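Local coordinates for putative ArsC family related protein (Bacteroides fragilis, PDB 3GKX) that is of unknown function but, as an ArsC-family protein with a thioredoxin-like fold, may be a thiol-dependent reductase or redox-responsive protein related to arsenate reductases, at residues P12-S15 with T16-K19; K21-L24 with I25-N28. One frame throughout, in Å; residues are numbered along the deposited sequence.

Contact 1: P12-S15 with T16-K19; sequences PACS and TCQK
Thr16 comes first against Cys14, with Thr16 CB lying 4.1 Å from Cys14 SG. The Cys14 sulfur stands at the N-cap of the helix, where its first torsion (chi1 166°) swings it away from its own backbone N and over the opening amides. At Cys17 the cap takes effect: Cys17 N points at Cys14 SG over 3.7 Å with an N-H...S angle of 156°, a weak bond to a large, soft acceptor. The Cys17 side chain folds back alongside, so that Cys17 SG and Cys14 SG lie 3.7 Å apart, touching but with no disulfide between them. This is a CxxC at a helix start, as in thioredoxins; a redox role is plausible but unproven. Gln18 doubles back over the loop, though the place of its side chain is less certain. Its NE2 reaches Pro12 O at 3.4 Å in a weak, bent bond, while its OE1 rests 3.3 Å from Ser15 CA. Lys19 N continues the helical pattern with a long, weak bond to Ser15 O, and Lys19 CD passes 3.4 Å from that same Ser15 O. The segments carry the chain from strand 7-10 into helix 15-26; Arg98 touches both cysteines, Pro99, just before strand 100-102, meets Cys17, and Phe111, between strand 107-109 and helix 113-116, packs on Thr16.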
ATOM      1  N   PRO B  12     -15.112  20.368  -0.432  1.00 33.79           N
ATOM      2  CA  PRO B  12     -16.565  20.373  -0.685  1.00 33.58           C
ATOM      3  C   PRO B  12     -16.973  20.570  -2.158  1.00 33.72           C
ATOM      4  O   PRO B  12     -18.003  20.021  -2.572  1.00 33.75           O
ATOM      5  CB  PRO B  12     -17.077  21.547   0.170  1.00 33.13           C
ATOM      6  CG  PRO B  12     -16.041  21.801   1.163  1.00 33.53           C
ATOM      7  CD  PRO B  12     -14.732  21.481   0.457  1.00 34.00           C
ATOM      8  N   ALA B  13     -16.188  21.346  -2.924  1.00 33.27           N
ATOM      9  CA  ALA B  13     -16.442  21.560  -4.355  1.00 32.58           C
ATOM     10  C   ALA B  13     -16.145  20.333  -5.230  1.00 32.07           C
ATOM     11  O   ALA B  13     -16.628  20.239  -6.359  1.00 31.82           O
ATOM     12  CB  ALA B  13     -15.672  22.791  -4.876  1.00 32.86           C
ATOM     13  N   CYS B  14     -15.347  19.407  -4.706  1.00 31.47           N
ATOM     14  CA  CYS B  14     -15.023  18.142  -5.386  1.00 30.99           C
ATOM     15  C   CYS B  14     -16.204  17.155  -5.460  1.00 30.14           C
ATOM     16  O   CYS B  14     -16.980  17.001  -4.503  1.00 30.19           O
ATOM     17  CB  CYS B  14     -13.786  17.496  -4.736  1.00 31.28           C
ATOM     18  SG  CYS B  14     -13.430  15.765  -5.150  1.00 32.51           S
ATOM     19  N   SER B  15     -16.300  16.497  -6.613  1.00 29.18           N
ATOM     20  CA  SER B  15     -17.424  15.649  -7.024  1.00 28.35           C
ATOM     21  C   SER B  15     -17.405  14.246  -6.407  1.00 28.31           C
ATOM     22  O   SER B  15     -18.460  13.635  -6.190  1.00 28.11           O
ATOM     23  CB  SER B  15     -17.422  15.550  -8.557  1.00 28.22           C
ATOM     24  OG  SER B  15     -17.681  14.230  -9.002  1.00 26.87           O
ATOM     25  N   THR B  16     -16.200  13.732  -6.170  1.00 28.25           N
ATOM     26  CA  THR B  16     -16.007  12.436  -5.518  1.00 28.81           C
ATOM     27  C   THR B  16     -16.334  12.602  -4.030  1.00 29.20           C
ATOM     28  O   THR B  16     -16.944  11.719  -3.424  1.00 29.44           O
ATOM     29  CB  THR B  16     -14.558  11.880  -5.729  1.00 28.52           C
ATOM     30  OG1 THR B  16     -14.308  11.705  -7.133  1.00 29.17           O
ATOM     31  CG2 THR B  16     -14.363  10.547  -5.043  1.00 28.02           C
ATOM     32  N   CYS B  17     -15.984  13.756  -3.467  1.00 29.75           N
ATOM     33  CA  CYS B  17     -16.242  14.040  -2.050  1.00 30.20           C
ATOM     34  C   CYS B  17     -17.729  14.008  -1.736  1.00 30.23           C
ATOM     35  O   CYS B  17     -18.176  13.248  -0.871  1.00 30.34           O
ATOM     36  CB  CYS B  17     -15.617  15.371  -1.652  1.00 29.72           C
ATOM     37  SG  CYS B  17     -13.837  15.181  -1.474  1.00 32.09           S
ATOM     38  N   GLN B  18     -18.494  14.809  -2.479  1.00 30.30           N
ATOM     39  CA  GLN B  18     -19.946  14.868  -2.343  1.00 29.30           C
ATOM     40  C   GLN B  18     -20.566  13.474  -2.336  1.00 28.80           C
ATOM     41  O   GLN B  18     -21.378  13.157  -1.460  1.00 28.28           O
ATOM     42  CB  GLN B  18     -20.508  15.695  -3.489  1.00 29.28           C
ATOM     43  CG  GLN B  18     -19.708  16.969  -3.719  1.00 29.93           C
ATOM     44  CD  GLN B  18     -20.126  17.733  -4.953  1.00 30.39           C
ATOM     45  OE1 GLN B  18     -20.240  17.174  -6.049  1.00 29.38           O
ATOM     46  NE2 GLN B  18     -20.343  19.031  -4.784  1.00 30.98           N
ATOM     47  N   LYS B  19     -20.160  12.648  -3.305  1.00 28.61           N
ATOM     48  CA  LYS B  19     -20.595  11.251  -3.397  1.00 28.80           C
ATOM     49  C   LYS B  19     -20.296  10.494  -2.083  1.00 28.89           C
ATOM     50  O   LYS B  19     -21.182   9.861  -1.514  1.00 29.40           O
ATOM     51  CB  LYS B  19     -19.939  10.559  -4.612  1.00 28.89           C
ATOM     52  CG  LYS B  19     -20.573  10.901  -5.977  1.00 30.11           C
ATOM     53  CD  LYS B  19     -19.615  10.597  -7.135  1.00 30.54           C
ATOM     54  CE  LYS B  19     -20.343  10.145  -8.382  1.00 30.67           C
ATOM     55  NZ  LYS B  19     -20.549   8.665  -8.479  1.00 30.92           N
TER

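Contact 2: K21-L24 with I25-N28; sequences KKWL and IENN
Asn27 lies over one face of the Trp23 indole, and this pair is the close-packed part of the contact. Its amide is stacked on the ring with the two planes 30° apart; ND2 stands 3.0 Å above the ring plane, displaced toward the rim and nearest Trp23 CE2 at 3.1 Å. Asn27 CB makes a CH-pi contact with the six-membered ring, 4.1 Å from its centroid and almost on the ring normal. With chi1 at -70°, Asn27 CG sits beside its own backbone N, and ND2 can therefore turn back to Trp23 O, 2.9 Å away through a nearly straight N-H (167°). The backbone N of Asn27 binds that same Trp23 O at 2.9 Å, and the two donors approach from opposite faces of the carbonyl plane. Glu26 OE1 adds a weak bond from ND2 and meets the indole obliquely. Packing is looser on the Lys21 and Ile25 side, where Ile25 CD1 is 4.2 Å from Lys21 CG and the exposed isoleucine is joined mainly through Ile25 N to Lys21 O. Leu24 turns inward to Phe8 and Tyr31, while Phe111 packs against the Trp23 ring. Asn28, with positive phi, is the C-prime residue of a Schellman motif: its N bonds Ile25 O, and Ile29 N bonds Leu24 O. Chemically, the asparagine amide serves as a second donor to a carbonyl of the final turn, probably helping to hold the indole and the helix end in one arrangement; the weak bond to the Glu26 carboxylate may add a little to this.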
ATOM      1  N   LYS B  21     -19.602  11.633   0.937  1.00 26.08           N
ATOM      2  CA  LYS B  21     -20.327  12.221   2.019  1.00 25.29           C
ATOM      3  C   LYS B  21     -21.781  11.706   1.939  1.00 24.99           C
ATOM      4  O   LYS B  21     -22.318  11.240   2.945  1.00 24.32           O
ATOM      5  CB  LYS B  21     -20.246  13.741   1.918  1.00 25.50           C
ATOM      6  CG  LYS B  21     -21.275  14.497   2.775  1.00 27.15           C
ATOM      7  CD  LYS B  21     -21.735  15.756   2.043  1.00 31.76           C
ATOM      8  CE  LYS B  21     -22.705  16.601   2.868  1.00 33.71           C
ATOM      9  NZ  LYS B  21     -21.937  17.486   3.800  1.00 36.67           N
ATOM     10  N   LYS B  22     -22.400  11.767   0.747  1.00 23.88           N
ATOM     11  CA  LYS B  22     -23.725  11.161   0.551  1.00 23.68           C
ATOM     12  C   LYS B  22     -23.784   9.709   1.066  1.00 23.37           C
ATOM     13  O   LYS B  22     -24.682   9.362   1.828  1.00 22.55           O
ATOM     14  CB  LYS B  22     -24.215  11.260  -0.915  1.00 23.64           C
ATOM     15  CG  LYS B  22     -24.756  12.620  -1.338  1.00 23.56           C
ATOM     16  CD  LYS B  22     -25.116  12.600  -2.824  1.00 23.68           C
ATOM     17  CE  LYS B  22     -24.813  13.915  -3.496  1.00 24.03           C
ATOM     18  NZ  LYS B  22     -24.235  13.743  -4.879  1.00 23.47           N
ATOM     19  N   TRP B  23     -22.802   8.889   0.679  1.00 23.77           N
ATOM     20  CA  TRP B  23     -22.669   7.522   1.185  1.00 24.53           C
ATOM     21  C   TRP B  23     -22.549   7.402   2.717  1.00 25.15           C
ATOM     22  O   TRP B  23     -23.228   6.567   3.321  1.00 25.88           O
ATOM     23  CB  TRP B  23     -21.511   6.790   0.485  1.00 25.13           C
ATOM     24  CG  TRP B  23     -21.434   5.316   0.787  1.00 25.10           C
ATOM     25  CD1 TRP B  23     -21.922   4.310   0.030  1.00 23.96           C
ATOM     26  CD2 TRP B  23     -20.838   4.701   1.942  1.00 24.72           C
ATOM     27  NE1 TRP B  23     -21.680   3.097   0.630  1.00 24.41           N
ATOM     28  CE2 TRP B  23     -21.017   3.309   1.809  1.00 25.35           C
ATOM     29  CE3 TRP B  23     -20.209   5.195   3.088  1.00 25.38           C
ATOM     30  CZ2 TRP B  23     -20.550   2.395   2.763  1.00 26.87           C
ATOM     31  CZ3 TRP B  23     -19.756   4.290   4.052  1.00 25.16           C
ATOM     32  CH2 TRP B  23     -19.923   2.910   3.882  1.00 26.01           C
ATOM     33  N   LEU B  24     -21.710   8.217   3.363  1.00 25.21           N
ATOM     34  CA  LEU B  24     -21.625   8.153   4.840  1.00 24.54           C
ATOM     35  C   LEU B  24     -22.973   8.419   5.521  1.00 24.07           C
ATOM     36  O   LEU B  24     -23.293   7.788   6.525  1.00 24.49           O
ATOM     37  CB  LEU B  24     -20.612   9.148   5.414  1.00 24.30           C
ATOM     38  CG  LEU B  24     -19.111   8.987   5.210  1.00 24.23           C
ATOM     39  CD1 LEU B  24     -18.481  10.302   5.656  1.00 22.77           C
ATOM     40  CD2 LEU B  24     -18.583   7.763   5.972  1.00 21.39           C
ATOM     41  N   ILE B  25     -23.734   9.383   5.017  1.00 23.69           N
ATOM     42  CA  ILE B  25     -25.024   9.697   5.643  1.00 24.73           C
ATOM     43  C   ILE B  25     -26.056   8.604   5.342  1.00 25.37           C
ATOM     44  O   ILE B  25     -26.724   8.098   6.256  1.00 24.64           O
ATOM     45  CB  ILE B  25     -25.560  11.091   5.270  1.00 24.40           C
ATOM     46  CG1 ILE B  25     -24.508  12.173   5.612  1.00 24.31           C
ATOM     47  CG2 ILE B  25     -26.838  11.337   6.006  1.00 23.76           C
ATOM     48  CD1 ILE B  25     -24.780  13.548   4.977  1.00 24.18           C
ATOM     49  N   GLU B  26     -26.160   8.232   4.063  1.00 26.69           N
ATOM     50  CA  GLU B  26     -26.981   7.089   3.651  1.00 28.18           C
ATOM     51  C   GLU B  26     -26.703   5.888   4.569  1.00 28.85           C
ATOM     52  O   GLU B  26     -27.628   5.247   5.032  1.00 29.39           O
ATOM     53  CB  GLU B  26     -26.704   6.735   2.187  1.00 28.42           C
ATOM     54  CG  GLU B  26     -27.578   5.655   1.581  1.00 28.05           C
ATOM     55  CD  GLU B  26     -27.037   5.179   0.237  1.00 29.84           C
ATOM     56  OE1 GLU B  26     -26.052   4.393   0.210  1.00 29.66           O
ATOM     57  OE2 GLU B  26     -27.599   5.593  -0.801  1.00 30.04           O
ATOM     58  N   ASN B  27     -25.436   5.609   4.866  1.00 29.45           N
ATOM     59  CA  ASN B  27     -25.114   4.438   5.684  1.00 30.08           C
ATOM     60  C   ASN B  27     -25.103   4.623   7.203  1.00 30.27           C
ATOM     61  O   ASN B  27     -24.705   3.714   7.942  1.00 30.19           O
ATOM     62  CB  ASN B  27     -23.855   3.733   5.164  1.00 30.06           C
ATOM     63  CG  ASN B  27     -24.108   3.049   3.835  1.00 30.60           C
ATOM     64  OD1 ASN B  27     -24.525   1.885   3.789  1.00 31.63           O
ATOM     65  ND2 ASN B  27     -23.935   3.794   2.745  1.00 31.07           N
ATOM     66  N   ASN B  28     -25.584   5.787   7.648  1.00 30.14           N
ATOM     67  CA  ASN B  28     -25.707   6.139   9.067  1.00 29.82           C
ATOM     68  C   ASN B  28     -24.387   6.250   9.819  1.00 29.26           C
ATOM     69  O   ASN B  28     -24.361   6.080  11.024  1.00 28.66           O
ATOM     70  CB  ASN B  28     -26.636   5.169   9.776  1.00 29.44           C
ATOM     71  CG  ASN B  28     -28.034   5.288   9.289  1.00 31.18           C
ATOM     72  OD1 ASN B  28     -28.581   4.352   8.698  1.00 31.78           O
ATOM     73  ND2 ASN B  28     -28.634   6.456   9.502  1.00 31.55           N
TER

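Overall arrangement
Contacts 1 and 2 occupy opposite ends of helix 15-26, the helix of the beta-alpha-beta unit between strands 7-10 and 32-35, with centres 13 Å apart. Both are largely surface contacts, each with one buried residue: Cys17 in contact 1 and Leu24 in contact 2. Their chemistry differs with their place. Contact 1, built on sulfur and long, weak bonds, lies beside the loop leading into strand 100-102; its two cysteines are at the helix start, the place where thioredoxin-like folds carry their redox cysteines, consistent with a similar role here. At the finish, contact 2 relies on firm backbone bonds, an amide on an indole and a Schellman turn. Phe111 touches both, through Thr16 and Trp23.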